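Local structure of ethylbenzene dehydrogenase alpha-subunit (Aromatoleum aromaticum, 2IVF) at residues H782-D787 against M795-D800. The protein is the catalytic subunit of a molybdenum enzyme of the molybdopterin oxidoreductase family, holding a molybdenum atom, two pterin-guanylate cofactors and an iron-sulfur cluster. Sequence-based numbering, arbitrary orientation.
Sequences HANEVD and MRWHFD. With ACT (acetate ion), chain J.
Met795 N donates to His782 O at 2.8 Å, joining the N-cap position of helix 796-800 to the loop. At Arg796, CG stands anti to the backbone N (chi1 -161°) and the chain bends at chi3 (61°), putting NE 2.8 Å from Asn784 OD1, to which it donates; OD1 lies in the guanidinium plane although NE sits above the amide plane. NH2 meets the syn lone pair of Glu785 OE2 at 2.6 Å in a salt bridge, and NH1 reaches the anti lone pair of Asp800 OD2 at 2.9 Å, holding the guanidinium between two carboxylates. Trp797 N bonds almost straight to Ala783 O (2.9 Å, N-H...O 179°). One face of its indole lies against the Ala783-Asn784 backbone, with Asn784 N 3.5 Å above the ring plane, over its centre, and Asn784 CA in CH-pi contact with the five-membered ring. At the indole edge, NE1 donates to Glu785 OE1 (3.0 Å). His798, bonded through ND1 to Lys803 O and through NE2 to Lys234 NZ, packs against the Ala783 methyl, NE2 to CB 3.4 Å. These contacts fold the loop after helix 777-781 back onto the N-terminal turn of helix 796-800, held by backbone bonds and a Glu785-Arg796-Asp800 salt-bridge network.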
ATOM      1  N   HIS A 782      18.934   9.880 -19.310  1.00 22.00           N
ATOM      2  CA  HIS A 782      17.798   9.179 -19.858  1.00 22.46           C
ATOM      3  C   HIS A 782      18.041   8.861 -21.344  1.00 22.01           C
ATOM      4  O   HIS A 782      17.509   7.863 -21.894  1.00 20.14           O
ATOM      5  CB  HIS A 782      16.533  10.010 -19.609  1.00 22.60           C
ATOM      6  CG  HIS A 782      15.321   9.465 -20.278  1.00 20.67           C
ATOM      7  ND1 HIS A 782      14.698   8.298 -19.877  1.00 22.20           N
ATOM      8  CD2 HIS A 782      14.651   9.905 -21.367  1.00 21.48           C
ATOM      9  CE1 HIS A 782      13.675   8.071 -20.683  1.00 23.32           C
ATOM     10  NE2 HIS A 782      13.646   9.012 -21.616  1.00 19.69           N
ATOM     11  N   ALA A 783      18.800   9.748 -21.982  1.00 21.62           N
ATOM     12  CA  ALA A 783      19.317   9.612 -23.315  1.00 22.37           C
ATOM     13  C   ALA A 783      18.210   9.359 -24.353  1.00 23.12           C
ATOM     14  O   ALA A 783      18.295   8.452 -25.193  1.00 22.66           O
ATOM     15  CB  ALA A 783      20.436   8.555 -23.350  1.00 22.53           C
ATOM     16  N   ASN A 784      17.148  10.154 -24.218  1.00 22.84           N
ATOM     17  CA  ASN A 784      16.020  10.216 -25.161  1.00 22.87           C
ATOM     18  C   ASN A 784      15.244  11.499 -24.849  1.00 23.41           C
ATOM     19  O   ASN A 784      15.350  12.035 -23.721  1.00 22.67           O
ATOM     20  CB  ASN A 784      15.102   9.012 -25.019  1.00 22.50           C
ATOM     21  CG  ASN A 784      14.269   8.773 -26.252  1.00 23.43           C
ATOM     22  OD1 ASN A 784      14.400   9.473 -27.262  1.00 23.75           O
ATOM     23  ND2 ASN A 784      13.428   7.785 -26.194  1.00 22.12           N
ATOM     24  N   GLU A 785      14.504  12.014 -25.820  1.00 22.93           N
ATOM     25  CA  GLU A 785      13.675  13.163 -25.555  1.00 23.71           C
ATOM     26  C   GLU A 785      12.319  12.637 -25.178  1.00 23.34           C
ATOM     27  O   GLU A 785      12.003  11.444 -25.435  1.00 22.09           O
ATOM     28  CB  GLU A 785      13.616  14.181 -26.703  1.00 26.25           C
ATOM     29  CG  GLU A 785      13.394  13.694 -28.073  1.00 30.78           C
ATOM     30  CD  GLU A 785      14.600  12.965 -28.696  1.00 32.53           C
ATOM     31  OE1 GLU A 785      15.740  13.495 -28.786  1.00 32.92           O
ATOM     32  OE2 GLU A 785      14.344  11.840 -29.115  1.00 32.74           O
ATOM     33  N   VAL A 786      11.558  13.474 -24.493  1.00 23.06           N
ATOM     34  CA  VAL A 786      10.184  13.124 -24.134  1.00 22.17           C
ATOM     35  C   VAL A 786       9.271  13.538 -25.282  1.00 22.51           C
ATOM     36  O   VAL A 786       9.375  14.646 -25.778  1.00 23.14           O
ATOM     37  CB  VAL A 786       9.745  13.812 -22.828  1.00 24.06           C
ATOM     38  CG1 VAL A 786       8.271  13.561 -22.592  1.00 22.29           C
ATOM     39  CG2 VAL A 786      10.646  13.383 -21.584  1.00 21.49           C
ATOM     40  N   ASP A 787       8.425  12.610 -25.735  1.00 22.03           N
ATOM     41  CA  ASP A 787       7.440  12.838 -26.775  1.00 21.77           C
ATOM     42  C   ASP A 787       6.126  12.304 -26.169  1.00 21.23           C
ATOM     43  O   ASP A 787       5.942  11.108 -25.973  1.00 20.50           O
ATOM     44  CB  ASP A 787       7.794  12.085 -28.040  1.00 22.60           C
ATOM     45  CG  ASP A 787       6.720  12.186 -29.102  1.00 22.85           C
ATOM     46  OD1 ASP A 787       5.576  12.638 -28.808  1.00 21.49           O
ATOM     47  OD2 ASP A 787       6.995  11.809 -30.243  1.00 26.98           O
ATOM     48  N   MET A 795      17.637   5.584 -23.561  1.00 21.86           N
ATOM     49  CA  MET A 795      18.843   5.130 -24.240  1.00 23.00           C
ATOM     50  C   MET A 795      18.787   5.173 -25.747  1.00 22.60           C
ATOM     51  O   MET A 795      19.733   4.715 -26.418  1.00 22.29           O
ATOM     52  CB  MET A 795      19.280   3.759 -23.740  1.00 23.34           C
ATOM     53  CG  MET A 795      19.415   3.692 -22.220  1.00 24.90           C
ATOM     54  SD  MET A 795      20.045   2.111 -21.663  1.00 29.00           S
ATOM     55  CE  MET A 795      21.748   2.243 -22.184  1.00 25.68           C
ATOM     56  N   ARG A 796      17.720   5.772 -26.294  1.00 22.46           N
ATOM     57  CA  ARG A 796      17.572   5.893 -27.740  1.00 22.64           C
ATOM     58  C   ARG A 796      18.784   6.564 -28.402  1.00 22.17           C
ATOM     59  O   ARG A 796      19.146   6.209 -29.484  1.00 22.45           O
ATOM     60  CB  ARG A 796      16.333   6.693 -28.082  1.00 22.37           C
ATOM     61  CG  ARG A 796      15.867   6.478 -29.508  1.00 23.68           C
ATOM     62  CD  ARG A 796      14.751   7.426 -29.921  1.00 23.55           C
ATOM     63  NE  ARG A 796      15.180   8.812 -29.854  1.00 24.69           N
ATOM     64  CZ  ARG A 796      15.906   9.444 -30.768  1.00 25.94           C
ATOM     65  NH1 ARG A 796      16.326   8.841 -31.882  1.00 24.90           N
ATOM     66  NH2 ARG A 796      16.186  10.719 -30.572  1.00 23.85           N
ATOM     67  N   TRP A 797      19.355   7.584 -27.772  1.00 22.56           N
ATOM     68  CA  TRP A 797      20.507   8.290 -28.378  1.00 22.77           C
ATOM     69  C   TRP A 797      21.713   7.362 -28.545  1.00 22.25           C
ATOM     70  O   TRP A 797      22.497   7.464 -29.519  1.00 22.60           O
ATOM     71  CB  TRP A 797      20.898   9.498 -27.530  1.00 23.70           C
ATOM     72  CG  TRP A 797      19.841  10.526 -27.399  1.00 24.41           C
ATOM     73  CD1 TRP A 797      18.789  10.734 -28.243  1.00 24.81           C
ATOM     74  CD2 TRP A 797      19.764  11.545 -26.405  1.00 25.47           C
ATOM     75  NE1 TRP A 797      18.020  11.777 -27.799  1.00 25.44           N
ATOM     76  CE2 TRP A 797      18.590  12.305 -26.676  1.00 25.37           C
ATOM     77  CE3 TRP A 797      20.571  11.907 -25.320  1.00 25.68           C
ATOM     78  CZ2 TRP A 797      18.213  13.401 -25.908  1.00 25.36           C
ATOM     79  CZ3 TRP A 797      20.180  12.993 -24.537  1.00 25.50           C
ATOM     80  CH2 TRP A 797      18.992  13.702 -24.818  1.00 24.97           C
ATOM     81  N   HIS A 798      21.904   6.484 -27.576  1.00 22.14           N
ATOM     82  CA  HIS A 798      22.966   5.504 -27.687  1.00 22.67           C
ATOM     83  C   HIS A 798      22.738   4.576 -28.866  1.00 22.42           C
ATOM     84  O   HIS A 798      23.661   4.325 -29.647  1.00 22.24           O
ATOM     85  CB  HIS A 798      23.168   4.732 -26.385  1.00 21.39           C
ATOM     86  CG  HIS A 798      23.409   5.630 -25.206  1.00 21.20           C
ATOM     87  ND1 HIS A 798      24.472   6.498 -25.150  1.00 20.70           N
ATOM     88  CD2 HIS A 798      22.702   5.819 -24.067  1.00 20.67           C
ATOM     89  CE1 HIS A 798      24.425   7.172 -24.009  1.00 22.57           C
ATOM     90  NE2 HIS A 798      23.357   6.778 -23.333  1.00 18.05           N
ATOM     91  N   PHE A 799      21.523   4.092 -29.022  1.00 23.67           N
ATOM     92  CA  PHE A 799      21.238   3.149 -30.102  1.00 23.96           C
ATOM     93  C   PHE A 799      21.042   3.785 -31.477  1.00 24.97           C
ATOM     94  O   PHE A 799      21.761   3.422 -32.442  1.00 25.92           O
ATOM     95  CB  PHE A 799      20.048   2.255 -29.733  1.00 25.49           C
ATOM     96  CG  PHE A 799      19.672   1.329 -30.817  1.00 24.20           C
ATOM     97  CD1 PHE A 799      20.521   0.296 -31.171  1.00 26.62           C
ATOM     98  CD2 PHE A 799      18.473   1.504 -31.511  1.00 26.14           C
ATOM     99  CE1 PHE A 799      20.198  -0.568 -32.216  1.00 28.03           C
ATOM    100  CE2 PHE A 799      18.128   0.651 -32.553  1.00 27.51           C
ATOM    101  CZ  PHE A 799      18.998  -0.382 -32.920  1.00 28.21           C
ATOM    102  N   ASP A 800      20.095   4.713 -31.601  1.00 25.19           N
ATOM    103  CA  ASP A 800      19.823   5.391 -32.901  1.00 25.27           C
ATOM    104  C   ASP A 800      20.955   6.276 -33.343  1.00 24.87           C
ATOM    105  O   ASP A 800      21.290   6.316 -34.513  1.00 25.95           O
ATOM    106  CB  ASP A 800      18.554   6.272 -32.843  1.00 25.56           C
ATOM    107  CG  ASP A 800      17.256   5.454 -32.947  1.00 28.17           C
ATOM    108  OD1 ASP A 800      17.324   4.255 -33.303  1.00 31.94           O
ATOM    109  OD2 ASP A 800      16.170   6.008 -32.686  1.00 28.25           O
TER
HETATM  110  C   ACT J1983      12.625  17.069 -24.766  1.00 37.84           C
HETATM  111  O   ACT J1983      12.567  16.009 -24.078  1.00 34.76           O
HETATM  112  OXT ACT J1983      11.610  17.835 -24.759  1.00 38.55           O
HETATM  113  CH3 ACT J1983      13.856  17.432 -25.555  1.00 38.04           C